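Local coordinates for protein acid phosphatase (Mycobacterium tuberculosis, PDB 2A6P) that hydrolyses a broad range of phosphate monoesters, including fructose 1,6-bisphosphate in gluconeogenesis, while showing negligible phosphoglycerate mutase activity, at residues N128-S133 / G153-A158; T161-L166 / C184-G189; T40-A45 / A74-L79; A89-G94 / L112-G117; T21-L26 / G31-E36. One frame throughout, in Å; residues are numbered along the deposited sequence.

Contact 1 of 5, residues N128-S133 / G153-A158; sequences NDRADS and GHFSRA
The guanidinium of Arg130 lies over CE1 of Phe155, with that carbon about 4.0 Å above the centre of its plane. The two flat groups are not stacked squarely, for their planes stand 34° apart. Arg130 NH2 comes 3.8 Å from Phe155 CD1, and bends at chi2 and chi3 bring the flat end of the arginine to the ring. An arginine suits the spot because its apolar CB and CG touch the same CE1, while its nitrogens serve polar partners: NH1 makes a salt bridge with Glu122 and NH2 a hydrogen bond to Ala89 O. Phe155 has CG anti to its backbone N (chi1 -171°), which throws the ring across the gap until its edge meets the backbone of the other helix, CE1 lying 3.8 Å from Ala131 N.

The two helices, 124-141 and 153-163, flank strand 147-151 in the chain of the histidine phosphatase fold, and their short segments cross at -64° with axes 9.7 Å apart. Where the backbones come nearest, both residues are alanines: Ala131 CB sits 4.0 Å from Ala158 CB, and small methyls permit this approach. Helix 153-163 begins straight after His152, the probable transition-state stabiliser. Its first turn also faces Glu90, the proton donor or acceptor by similarity, whose OE1 accepts from Phe155 N and whose OE2 accepts from His154 N.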
# COMPACT_ATOMS: atom_id res chain seq x y z
N ASN A 128 -10.17 9.74 14.51
CA ASN A 128 -9.81 8.39 14.92
C ASN A 128 -11.08 7.58 15.17
O ASN A 128 -11.20 6.44 14.73
CB ASN A 128 -8.98 8.44 16.21
CG ASN A 128 -8.63 7.06 16.74
OD1 ASN A 128 -9.50 6.31 17.19
ND2 ASN A 128 -7.36 6.71 16.69
N ASP A 129 -12.02 8.20 15.88
CA ASP A 129 -13.30 7.56 16.20
C ASP A 129 -14.19 7.43 14.98
O ASP A 129 -14.87 6.42 14.82
CB ASP A 129 -14.06 8.37 17.26
CG ASP A 129 -13.22 8.66 18.46
OD1 ASP A 129 -12.49 7.75 18.91
OD2 ASP A 129 -13.29 9.80 18.96
N ARG A 130 -14.19 8.44 14.12
CA ARG A 130 -15.00 8.36 12.91
C ARG A 130 -14.47 7.23 12.02
O ARG A 130 -15.24 6.46 11.42
CB ARG A 130 -14.97 9.70 12.16
CG ARG A 130 -16.13 9.84 11.21
CD ARG A 130 -16.59 11.28 11.03
NE ARG A 130 -16.02 11.89 9.83
CZ ARG A 130 -14.78 12.36 9.76
NH1 ARG A 130 -14.00 12.29 10.82
NH2 ARG A 130 -14.33 12.87 8.63
N ALA A 131 -13.14 7.14 11.95
CA ALA A 131 -12.48 6.11 11.17
C ALA A 131 -12.84 4.72 11.69
O ALA A 131 -13.16 3.82 10.92
CB ALA A 131 -10.97 6.31 11.21
N ASP A 132 -12.79 4.54 13.01
CA ASP A 132 -13.13 3.24 13.59
C ASP A 132 -14.59 2.87 13.33
O ASP A 132 -14.89 1.71 13.04
CB ASP A 132 -12.85 3.22 15.10
CG ASP A 132 -11.35 3.21 15.42
OD1 ASP A 132 -10.60 2.50 14.70
OD2 ASP A 132 -10.93 3.89 16.38
N SER A 133 -15.49 3.84 13.42
CA SER A 133 -16.90 3.54 13.16
C SER A 133 -17.04 3.06 11.71
O SER A 133 -17.81 2.13 11.43
CB SER A 133 -17.78 4.80 13.37
OG SER A 133 -17.76 5.24 14.73
N GLY A 153 -9.00 11.85 0.45
CA GLY A 153 -7.61 11.51 0.71
C GLY A 153 -7.25 11.16 2.14
O GLY A 153 -6.87 10.02 2.44
N HIS A 154 -7.37 12.15 3.03
CA HIS A 154 -7.03 11.92 4.42
C HIS A 154 -7.95 10.93 5.12
O HIS A 154 -7.46 10.02 5.79
CB HIS A 154 -6.97 13.26 5.17
CG HIS A 154 -5.80 14.11 4.76
ND1 HIS A 154 -5.77 15.48 4.95
CD2 HIS A 154 -4.63 13.79 4.17
CE1 HIS A 154 -4.63 15.96 4.49
NE2 HIS A 154 -3.92 14.96 4.01
N PHE A 155 -9.26 11.06 4.94
CA PHE A 155 -10.15 10.11 5.61
C PHE A 155 -9.94 8.67 5.14
O PHE A 155 -9.93 7.75 5.95
CB PHE A 155 -11.63 10.48 5.46
CG PHE A 155 -12.54 9.64 6.33
CD1 PHE A 155 -12.47 9.74 7.71
CD2 PHE A 155 -13.38 8.67 5.77
CE1 PHE A 155 -13.24 8.89 8.54
CE2 PHE A 155 -14.15 7.82 6.58
CZ PHE A 155 -14.07 7.92 7.96
N SER A 156 -9.77 8.46 3.83
CA SER A 156 -9.53 7.11 3.32
C SER A 156 -8.28 6.54 3.99
O SER A 156 -8.25 5.38 4.38
CB SER A 156 -9.33 7.14 1.80
OG SER A 156 -10.53 7.47 1.12
N ARG A 157 -7.24 7.36 4.11
CA ARG A 157 -6.01 6.94 4.76
C ARG A 157 -6.28 6.62 6.22
O ARG A 157 -5.63 5.75 6.80
CB ARG A 157 -4.97 8.04 4.74
CG ARG A 157 -4.41 8.43 3.40
CD ARG A 157 -3.21 9.29 3.75
NE ARG A 157 -2.89 10.27 2.74
CZ ARG A 157 -1.84 11.08 2.81
NH1 ARG A 157 -1.03 11.00 3.86
NH2 ARG A 157 -1.63 11.96 1.85
N ALA A 158 -7.19 7.38 6.82
CA ALA A 158 -7.56 7.19 8.22
C ALA A 158 -8.17 5.81 8.35
O ALA A 158 -7.83 5.05 9.25
CB ALA A 158 -8.57 8.26 8.65

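Contact 2 of 5, residues T161-L166 / C184-G189; sequences TRWVQL and CGFEHG
Trp163 NE1 donates to Gly185 O over 3.1 Å, the bond that ties the end of a helix to a strand. Gln192 O gives the same nitrogen a weak second hydrogen bond. The first is somewhat bent, 146° at the hydrogen, and meets Gly185 O in its carbonyl plane on a lone pair. With CG anti to the backbone N (chi1 176°), the ring is carried out over the strand.

Cys184 covers one indole face. Its CB stands 3.3 Å from the centroid of the five-membered ring, almost on the normal, and SG lies 4.0 Å from the same centroid in a sulfur-aromatic contact. A small side chain with a polarisable sulfur can come close over an indole face. At the far rim, the edge of Trp163 turns toward the face of Phe186 in an offset edge-to-face pair, the planes at 77° and CZ2 3.6 Å from Phe186 CE1.

Just beyond Trp163 the helix closes in a Schellman motif, with Gln165 at positive phi. Helix 153-163 thus ends against strand 180-187; Leu13 of strand 13-17 and Val135 and Leu139 of helix 124-141 pack on the indole, and Arg191 of strand 190-199 makes a cation-pi contact with it.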
# COMPACT_ATOMS: atom_id res chain seq x y z
N THR A 161 -5.43 3.18 7.89
CA THR A 161 -4.56 3.14 9.07
C THR A 161 -5.23 2.39 10.21
O THR A 161 -4.57 1.65 10.93
CB THR A 161 -4.21 4.56 9.55
OG1 THR A 161 -3.53 5.27 8.51
CG2 THR A 161 -3.31 4.51 10.77
N ARG A 162 -6.53 2.59 10.37
CA ARG A 162 -7.28 1.92 11.43
C ARG A 162 -7.58 0.47 11.08
O ARG A 162 -7.62 -0.39 11.96
CB ARG A 162 -8.58 2.69 11.70
CG ARG A 162 -8.34 4.12 12.19
CD ARG A 162 -7.44 4.13 13.42
NE ARG A 162 -8.06 3.42 14.54
CZ ARG A 162 -7.42 3.05 15.63
NH1 ARG A 162 -6.12 3.31 15.77
NH2 ARG A 162 -8.07 2.43 16.61
N TRP A 163 -7.78 0.20 9.79
CA TRP A 163 -8.03 -1.17 9.36
C TRP A 163 -6.86 -2.03 9.82
O TRP A 163 -7.05 -3.14 10.34
CB TRP A 163 -8.16 -1.27 7.84
CG TRP A 163 -8.34 -2.68 7.37
CD1 TRP A 163 -7.36 -3.53 6.93
CD2 TRP A 163 -9.56 -3.43 7.33
NE1 TRP A 163 -7.90 -4.76 6.63
CE2 TRP A 163 -9.24 -4.73 6.87
CE3 TRP A 163 -10.90 -3.13 7.66
CZ2 TRP A 163 -10.21 -5.73 6.71
CZ3 TRP A 163 -11.86 -4.13 7.50
CH2 TRP A 163 -11.51 -5.42 7.03
N VAL A 164 -5.65 -1.50 9.65
CA VAL A 164 -4.43 -2.20 10.03
C VAL A 164 -4.04 -2.00 11.49
O VAL A 164 -2.94 -2.33 11.90
CB VAL A 164 -3.25 -1.80 9.11
CG1 VAL A 164 -3.54 -2.25 7.69
CG2 VAL A 164 -3.03 -0.30 9.15
N GLN A 165 -4.97 -1.45 12.27
CA GLN A 165 -4.82 -1.24 13.71
C GLN A 165 -3.59 -0.47 14.18
O GLN A 165 -2.93 -0.87 15.14
CB GLN A 165 -4.93 -2.59 14.41
CG GLN A 165 -6.10 -3.40 13.87
CD GLN A 165 -6.27 -4.75 14.51
OE1 GLN A 165 -6.91 -4.88 15.55
NE2 GLN A 165 -5.71 -5.78 13.89
N LEU A 166 -3.31 0.64 13.52
CA LEU A 166 -2.19 1.49 13.89
C LEU A 166 -2.75 2.82 14.42
O LEU A 166 -3.92 3.13 14.19
CB LEU A 166 -1.32 1.77 12.65
CG LEU A 166 -0.51 0.62 12.04
CD1 LEU A 166 0.01 1.02 10.67
CD2 LEU A 166 0.66 0.26 12.96
N CYS A 184 -8.34 -3.32 1.35
CA CYS A 184 -8.05 -3.94 2.65
C CYS A 184 -8.64 -5.34 2.74
O CYS A 184 -9.77 -5.57 2.31
CB CYS A 184 -8.62 -3.09 3.78
SG CYS A 184 -7.94 -1.46 3.91
N GLY A 185 -7.87 -6.27 3.30
CA GLY A 185 -8.33 -7.64 3.46
C GLY A 185 -7.69 -8.30 4.67
O GLY A 185 -7.48 -7.64 5.69
N PHE A 186 -7.40 -9.60 4.57
CA PHE A 186 -6.78 -10.36 5.66
C PHE A 186 -5.74 -11.34 5.13
O PHE A 186 -5.80 -11.76 3.98
CB PHE A 186 -7.80 -11.21 6.43
CG PHE A 186 -8.95 -10.44 7.02
CD1 PHE A 186 -9.95 -9.91 6.22
CD2 PHE A 186 -9.05 -10.29 8.41
CE1 PHE A 186 -11.04 -9.23 6.78
CE2 PHE A 186 -10.13 -9.62 8.98
CZ PHE A 186 -11.13 -9.09 8.16
N GLU A 187 -4.80 -11.72 5.99
CA GLU A 187 -3.78 -12.72 5.66
C GLU A 187 -3.57 -13.50 6.96
O GLU A 187 -3.16 -12.93 7.97
CB GLU A 187 -2.45 -12.08 5.23
CG GLU A 187 -1.67 -12.96 4.25
CD GLU A 187 -0.15 -12.85 4.37
OE1 GLU A 187 0.38 -11.73 4.59
OE2 GLU A 187 0.53 -13.89 4.22
N HIS A 188 -3.86 -14.80 6.92
CA HIS A 188 -3.72 -15.69 8.08
C HIS A 188 -4.27 -15.09 9.36
O HIS A 188 -3.56 -15.02 10.37
CB HIS A 188 -2.25 -16.08 8.31
CG HIS A 188 -1.64 -16.82 7.16
ND1 HIS A 188 -0.80 -16.21 6.25
CD2 HIS A 188 -1.77 -18.10 6.75
CE1 HIS A 188 -0.44 -17.09 5.33
NE2 HIS A 188 -1.02 -18.24 5.61
N GLY A 189 -5.52 -14.64 9.30
CA GLY A 189 -6.19 -14.05 10.46
C GLY A 189 -5.91 -12.58 10.79
O GLY A 189 -6.51 -12.05 11.72

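Contact 3 of 5, residues T40-A45 / A74-L79; sequences TGRTQA and AKLAGL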
# COMPACT_ATOMS: atom_id res chain seq x y z
N THR A 40 -10.54 16.73 -16.09
CA THR A 40 -9.56 15.69 -15.90
C THR A 40 -10.09 14.81 -14.77
O THR A 40 -9.88 13.60 -14.75
CB THR A 40 -8.17 16.27 -15.51
OG1 THR A 40 -7.70 17.13 -16.56
CG2 THR A 40 -7.16 15.15 -15.30
N GLY A 41 -10.78 15.44 -13.83
CA GLY A 41 -11.35 14.70 -12.72
C GLY A 41 -12.44 13.74 -13.16
O GLY A 41 -12.55 12.63 -12.64
N ARG A 42 -13.26 14.17 -14.12
CA ARG A 42 -14.34 13.33 -14.62
C ARG A 42 -13.77 12.12 -15.33
O ARG A 42 -14.29 11.02 -15.20
CB ARG A 42 -15.21 14.10 -15.61
CG ARG A 42 -15.77 15.41 -15.08
CD ARG A 42 -17.05 15.79 -15.80
NE ARG A 42 -18.21 15.68 -14.91
CZ ARG A 42 -19.41 15.25 -15.29
NH1 ARG A 42 -19.62 14.87 -16.54
NH2 ARG A 42 -20.41 15.20 -14.41
N THR A 43 -12.70 12.34 -16.09
CA THR A 43 -12.06 11.25 -16.82
C THR A 43 -11.44 10.24 -15.86
O THR A 43 -11.55 9.04 -16.06
CB THR A 43 -10.96 11.79 -17.76
OG1 THR A 43 -11.51 12.81 -18.61
CG2 THR A 43 -10.40 10.67 -18.64
N GLN A 44 -10.79 10.75 -14.81
CA GLN A 44 -10.18 9.90 -13.78
C GLN A 44 -11.24 8.98 -13.20
O GLN A 44 -11.04 7.76 -13.13
CB GLN A 44 -9.59 10.76 -12.66
CG GLN A 44 -8.18 11.27 -12.93
CD GLN A 44 -7.67 12.18 -11.83
OE1 GLN A 44 -6.46 12.44 -11.73
NE2 GLN A 44 -8.58 12.68 -11.01
N ALA A 45 -12.36 9.57 -12.80
CA ALA A 45 -13.47 8.82 -12.23
C ALA A 45 -13.94 7.74 -13.20
O ALA A 45 -14.20 6.60 -12.81
CB ALA A 45 -14.61 9.76 -11.91
N ALA A 74 -18.69 8.68 -8.15
CA ALA A 74 -19.42 7.41 -8.11
C ALA A 74 -20.26 7.21 -9.36
O ALA A 74 -20.26 6.15 -9.97
CB ALA A 74 -20.30 7.34 -6.87
N LYS A 75 -21.00 8.25 -9.74
CA LYS A 75 -21.86 8.21 -10.93
C LYS A 75 -21.01 7.97 -12.19
O LYS A 75 -21.31 7.10 -13.00
CB LYS A 75 -22.63 9.52 -11.07
CG LYS A 75 -23.60 9.56 -12.24
CD LYS A 75 -24.33 10.88 -12.27
CE LYS A 75 -25.36 10.93 -13.38
NZ LYS A 75 -26.13 12.21 -13.37
N LEU A 76 -19.95 8.77 -12.33
CA LEU A 76 -19.05 8.65 -13.48
C LEU A 76 -18.35 7.31 -13.51
O LEU A 76 -18.02 6.80 -14.57
CB LEU A 76 -18.02 9.78 -13.45
CG LEU A 76 -18.65 11.16 -13.64
CD1 LEU A 76 -17.63 12.26 -13.40
CD2 LEU A 76 -19.21 11.25 -15.03
N ALA A 77 -18.11 6.73 -12.34
CA ALA A 77 -17.45 5.44 -12.25
C ALA A 77 -18.44 4.34 -12.60
O ALA A 77 -18.08 3.16 -12.65
CB ALA A 77 -16.91 5.23 -10.86
N GLY A 78 -19.69 4.73 -12.82
CA GLY A 78 -20.73 3.76 -13.16
C GLY A 78 -21.21 2.95 -11.98
O GLY A 78 -21.68 1.82 -12.13
N LEU A 79 -21.11 3.52 -10.79
CA LEU A 79 -21.54 2.82 -9.59
C LEU A 79 -22.93 3.28 -9.15
O LEU A 79 -23.36 4.39 -9.45
CB LEU A 79 -20.56 3.07 -8.45
CG LEU A 79 -19.07 2.76 -8.65
CD1 LEU A 79 -18.28 3.29 -7.45
CD2 LEU A 79 -18.88 1.27 -8.81
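Helix 39-53 meets the end of helix 68-76 with Ala45 and Ala77 as the closest residues, their CA atoms 5.2 Å apart. Both helices belong to the alpha/beta fold of the histidine phosphatases, joined in the chain through strand 61-64, and the second closes here in a Schellman motif: Gly78 has positive phi, which glycine takes easily, while Gly78 N bonds to Lys75 O and Leu79 N to Ala74 O.

Leu76 makes the largest share of the contact. Its chi1 of -66° aims CG at the neighbouring helix, and both methyls reach Arg42: CD1 lies 3.7 Å from Arg42 CA, and CD2 meets the guanidinium. Arg42 and Leu76 cross at about a right angle, and CD1 lies over one face of the guanidinium, toward its rim. The long arginine suits this outer border of the contact, since its aliphatic part and flat face cover the leucine while NH2 makes a salt bridge with Asp72.

Deeper in, small residues let the backbones draw together. Ala45 CB rests 3.7 Å from Leu76 CB, and the carbonyl of Ala45 faces the residue that follows the other helix, with Ala77 CA 3.5 Å from Ala45 O in a CA-H...O contact.

Contact 4 of 5, residues A89-G94 / L112-G117; sequences AEWDYG and LVWTHG
Val113 sets its CG2 methyl, anti to its own backbone N, over the six-membered ring of Trp91 in a CH-pi contact whose exact closeness in the model is doubtful. On the same side of the ring, Val113 O stands above the plane near CH2 of Trp91, 3.3 Å from it. Farther along, the edge of Trp91 is turned to the face of Trp114; the planes are 88° apart, the six-membered centroids 5.7 Å apart, and the nearest carbons, Trp91 CZ3 and Trp114 CE3, 4.0 Å apart. Gly117 CA adds to the packing, 4.1 Å from Trp91 CZ2. At the backbone angles of Gly117 a CB would jam against the preceding carbonyl, which explains the glycine at the end of this turn.

The short helix 113-116 and the loop 89-94 belong to the region between strand 83-84 and helix 124-141 that lies beside the active site of this histidine phosphatase. Trp91 directly follows Glu90, which by similarity handles the proton in catalysis.

Farther out, Glu122 holds the loop by two groups: its carbonyl accepts from Trp91 NE1 and its carboxylate from Asp92 N. Asp92 then folds the chain into an Asx turn, OD1 taking Gly94 N at 2.9 Å from above the carboxylate plane. From helix 153-163, His154 meets the ring of Trp114 and packs on Val113, while Arg157 lies against Trp114.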
# COMPACT_ATOMS: atom_id res chain seq x y z
N ALA A 89 -17.05 11.72 5.11
CA ALA A 89 -16.65 13.08 4.75
C ALA A 89 -15.16 13.31 5.02
O ALA A 89 -14.56 12.65 5.87
CB ALA A 89 -17.50 14.09 5.52
N GLU A 90 -14.56 14.25 4.29
CA GLU A 90 -13.14 14.52 4.51
C GLU A 90 -12.93 15.11 5.90
O GLU A 90 -13.88 15.51 6.56
CB GLU A 90 -12.60 15.49 3.46
CG GLU A 90 -11.12 15.84 3.62
CD GLU A 90 -10.23 14.60 3.67
OE1 GLU A 90 -10.30 13.82 4.64
OE2 GLU A 90 -9.44 14.42 2.71
N TRP A 91 -11.68 15.14 6.32
CA TRP A 91 -11.30 15.71 7.61
C TRP A 91 -11.80 17.15 7.61
O TRP A 91 -11.57 17.87 6.64
CB TRP A 91 -9.77 15.70 7.73
CG TRP A 91 -9.23 15.86 9.12
CD1 TRP A 91 -9.55 16.82 10.03
CD2 TRP A 91 -8.24 15.02 9.75
NE1 TRP A 91 -8.84 16.64 11.19
CE2 TRP A 91 -8.02 15.54 11.05
CE3 TRP A 91 -7.52 13.88 9.35
CZ2 TRP A 91 -7.11 14.96 11.95
CZ3 TRP A 91 -6.61 13.30 10.25
CH2 TRP A 91 -6.42 13.85 11.53
N ASP A 92 -12.50 17.57 8.65
CA ASP A 92 -12.98 18.96 8.75
C ASP A 92 -11.77 19.83 9.04
O ASP A 92 -11.22 19.78 10.14
CB ASP A 92 -13.99 19.10 9.89
CG ASP A 92 -14.46 20.53 10.08
OD1 ASP A 92 -13.99 21.42 9.34
OD2 ASP A 92 -15.29 20.76 10.98
N TYR A 93 -11.36 20.64 8.07
CA TYR A 93 -10.17 21.48 8.24
C TYR A 93 -10.34 22.78 8.99
O TYR A 93 -9.37 23.50 9.20
CB TYR A 93 -9.54 21.76 6.87
CG TYR A 93 -9.09 20.50 6.16
CD1 TYR A 93 -9.75 20.05 5.01
CD2 TYR A 93 -8.01 19.76 6.64
CE1 TYR A 93 -9.35 18.89 4.35
CE2 TYR A 93 -7.59 18.59 5.99
CZ TYR A 93 -8.26 18.16 4.85
OH TYR A 93 -7.85 17.01 4.22
N GLY A 94 -11.56 23.09 9.41
CA GLY A 94 -11.79 24.32 10.15
C GLY A 94 -11.06 25.54 9.60
O GLY A 94 -11.22 25.89 8.43
N LEU A 112 1.28 18.45 10.60
CA LEU A 112 0.85 17.28 9.83
C LEU A 112 -0.55 17.12 10.38
O LEU A 112 -0.75 17.16 11.59
CB LEU A 112 1.65 16.02 10.16
CG LEU A 112 3.00 15.75 9.48
CD1 LEU A 112 3.53 14.42 10.00
CD2 LEU A 112 2.86 15.72 7.95
N VAL A 113 -1.53 16.94 9.51
CA VAL A 113 -2.89 16.80 9.99
C VAL A 113 -2.97 15.62 10.96
O VAL A 113 -3.72 15.65 11.94
CB VAL A 113 -3.89 16.62 8.82
CG1 VAL A 113 -3.56 15.34 8.04
CG2 VAL A 113 -5.32 16.60 9.35
N TRP A 114 -2.16 14.60 10.68
CA TRP A 114 -2.12 13.36 11.46
C TRP A 114 -1.74 13.48 12.93
O TRP A 114 -2.16 12.66 13.76
CB TRP A 114 -1.18 12.37 10.79
CG TRP A 114 -1.52 12.20 9.37
CD1 TRP A 114 -0.89 12.77 8.30
CD2 TRP A 114 -2.67 11.51 8.86
NE1 TRP A 114 -1.59 12.47 7.15
CE2 TRP A 114 -2.68 11.71 7.46
CE3 TRP A 114 -3.69 10.75 9.46
CZ2 TRP A 114 -3.68 11.17 6.64
CZ3 TRP A 114 -4.68 10.22 8.64
CH2 TRP A 114 -4.67 10.43 7.25
N THR A 115 -0.93 14.48 13.25
CA THR A 115 -0.48 14.68 14.62
C THR A 115 -1.07 15.95 15.27
O THR A 115 -1.28 15.99 16.49
CB THR A 115 1.05 14.77 14.66
OG1 THR A 115 1.49 15.78 13.74
CG2 THR A 115 1.66 13.43 14.24
N HIS A 116 -1.37 16.96 14.47
CA HIS A 116 -1.91 18.21 15.01
C HIS A 116 -3.42 18.40 14.93
O HIS A 116 -4.05 18.88 15.87
CB HIS A 116 -1.25 19.41 14.32
CG HIS A 116 0.24 19.42 14.40
ND1 HIS A 116 0.97 20.59 14.47
CD2 HIS A 116 1.14 18.42 14.39
CE1 HIS A 116 2.26 20.30 14.51
NE2 HIS A 116 2.39 18.99 14.46
N GLY A 117 -4.01 18.03 13.80
CA GLY A 117 -5.43 18.24 13.65
C GLY A 117 -5.63 19.64 13.09
O GLY A 117 -4.66 20.29 12.67

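Contact 5 of 5, residues T21-L26 / G31-E36; sequences TAWSTL and GGTEVE. With SO4 (sulfate ion), chain C.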
# COMPACT_ATOMS: atom_id res chain seq x y z
N THR A 21 -9.70 18.12 -8.64
CA THR A 21 -10.47 19.36 -8.62
C THR A 21 -9.46 20.50 -8.74
O THR A 21 -8.24 20.27 -8.68
CB THR A 21 -11.25 19.54 -7.29
OG1 THR A 21 -10.33 19.68 -6.20
CG2 THR A 21 -12.18 18.34 -7.03
N ALA A 22 -9.94 21.72 -8.92
CA ALA A 22 -9.07 22.89 -9.04
C ALA A 22 -8.25 23.10 -7.76
O ALA A 22 -7.16 23.66 -7.81
CB ALA A 22 -9.89 24.14 -9.34
N TRP A 23 -8.80 22.66 -6.62
CA TRP A 23 -8.12 22.81 -5.33
C TRP A 23 -7.08 21.72 -5.05
O TRP A 23 -6.00 22.01 -4.53
CB TRP A 23 -9.15 22.83 -4.19
CG TRP A 23 -9.87 24.15 -4.01
CD1 TRP A 23 -10.22 25.04 -4.99
CD2 TRP A 23 -10.36 24.70 -2.78
NE1 TRP A 23 -10.89 26.11 -4.44
CE2 TRP A 23 -10.99 25.93 -3.09
CE3 TRP A 23 -10.32 24.28 -1.44
CZ2 TRP A 23 -11.58 26.74 -2.10
CZ3 TRP A 23 -10.91 25.08 -0.47
CH2 TRP A 23 -11.53 26.30 -0.80
N SER A 24 -7.39 20.48 -5.40
CA SER A 24 -6.46 19.38 -5.16
C SER A 24 -5.16 19.56 -5.93
O SER A 24 -4.08 19.27 -5.42
CB SER A 24 -7.08 18.03 -5.52
OG SER A 24 -7.30 17.92 -6.91
N THR A 25 -5.27 20.03 -7.17
CA THR A 25 -4.09 20.24 -8.01
C THR A 25 -3.15 21.26 -7.41
O THR A 25 -1.95 21.23 -7.67
CB THR A 25 -4.49 20.73 -9.40
OG1 THR A 25 -5.11 22.01 -9.29
CG2 THR A 25 -5.48 19.77 -10.03
N LEU A 26 -3.70 22.17 -6.60
CA LEU A 26 -2.92 23.21 -5.96
C LEU A 26 -2.44 22.80 -4.57
O LEU A 26 -1.74 23.56 -3.90
CB LEU A 26 -3.74 24.51 -5.85
CG LEU A 26 -4.06 25.19 -7.19
CD1 LEU A 26 -4.91 26.40 -6.94
CD2 LEU A 26 -2.77 25.58 -7.90
N GLY A 31 -12.37 20.51 2.69
CA GLY A 31 -13.19 19.75 3.62
C GLY A 31 -14.64 19.88 3.22
O GLY A 31 -15.10 19.21 2.29
N GLY A 32 -15.38 20.74 3.91
CA GLY A 32 -16.78 20.94 3.58
C GLY A 32 -17.02 21.73 2.30
O GLY A 32 -18.12 21.66 1.73
N THR A 33 -16.02 22.48 1.83
CA THR A 33 -16.18 23.27 0.61
C THR A 33 -16.57 22.40 -0.59
O THR A 33 -15.95 21.38 -0.87
CB THR A 33 -14.87 24.02 0.27
OG1 THR A 33 -14.50 24.84 1.38
CG2 THR A 33 -15.07 24.91 -0.94
N GLU A 34 -17.60 22.82 -1.31
CA GLU A 34 -18.09 22.09 -2.47
C GLU A 34 -17.39 22.49 -3.77
O GLU A 34 -17.86 23.36 -4.51
CB GLU A 34 -19.60 22.30 -2.63
CG GLU A 34 -20.42 21.72 -1.49
CD GLU A 34 -20.43 20.19 -1.48
OE1 GLU A 34 -19.84 19.57 -2.40
OE2 GLU A 34 -21.03 19.61 -0.55
N VAL A 35 -16.26 21.85 -4.03
CA VAL A 35 -15.48 22.11 -5.24
C VAL A 35 -15.88 21.07 -6.28
O VAL A 35 -16.18 19.92 -5.94
CB VAL A 35 -13.97 22.02 -4.94
CG1 VAL A 35 -13.16 22.23 -6.20
CG2 VAL A 35 -13.59 23.06 -3.91
N GLU A 36 -15.89 21.46 -7.55
CA GLU A 36 -16.26 20.55 -8.62
C GLU A 36 -15.06 19.78 -9.17
O GLU A 36 -13.92 20.20 -9.00
CB GLU A 36 -16.91 21.33 -9.77
CG GLU A 36 -18.21 22.03 -9.40
CD GLU A 36 -19.33 21.05 -9.13
OE1 GLU A 36 -19.90 21.09 -8.01
OE2 GLU A 36 -19.65 20.24 -10.03
S SO4 C . -9.37 17.65 -2.56
O1 SO4 C . -8.49 16.73 -3.36
O2 SO4 C . -10.19 18.49 -3.58
O3 SO4 C . -10.30 16.88 -1.84
O4 SO4 C . -8.45 18.58 -1.96
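The segments 21-26 and 31-36 are two arms of one loop, without regular strand pairing, and approach most closely at Thr21 and Glu36, whose CA atoms are 5.9 Å apart. Residues 22-25 have helical backbone angles. An ST motif opens this turn: Ser24 N donates to Thr21 OG1 at 3.2 Å, and Thr21 N returns a nearly straight bond of 3.0 Å to Ser24 OG. Two hydroxyl residues suit such a reciprocal clasp, each accepting a backbone N-H.

Across the gap, Val35 uses its branches separately. CG1 presses tightly on Thr21, 3.5 Å from its CB. CG2 lies over one face of Trp23, 3.8 Å from the centroid of its five-membered ring and close to the normal. Thr33 CG2 covers the six-membered ring on this same face, 3.8 Å from Trp23 CH2, while its hydroxyl bonds to Glu97. Each beta-branched residue sets one methyl on the indole face and keeps its other branch for a second partner; Arg28 adds a cation-pi contact.

With chi1 at 64°, Thr21 turns OG1 toward a sulfate, donating to O2 over 2.9 Å; Arg17 and Thr30 also bind this ion, which probably came from the crystallisation liquor. Thr21 stands about 4 Å, side chain to side chain, from His18, the inferred phosphohistidine nucleophile. A sulfate so held, with Thr21 next to His18, is consistent with the phosphate pocket of a histidine phosphatase.

Contacts 1, 2 and 4 are buried, contact 3 partly so, and contact 5 lies at the surface. Contacts 1 and 2 share helix 153-163, one at its start and the other at its end, and are joined by the Asp132-Arg162 salt bridge. Contact 4 meets contact 1 through Glu90, whereas Tyr93 brings it against Gly31 of contact 5; these three adjoin the catalytic region. Contact 3 follows contact 5 in sequence and is helix packing. Contact 2 alone has a hydrogen bond between its segments. Aromatic rings dominate contacts 2 and 4, alanine and one large side chain per helix contacts 1 and 3, and contact 5 adds hydroxyls and a bound anion to its tryptophan.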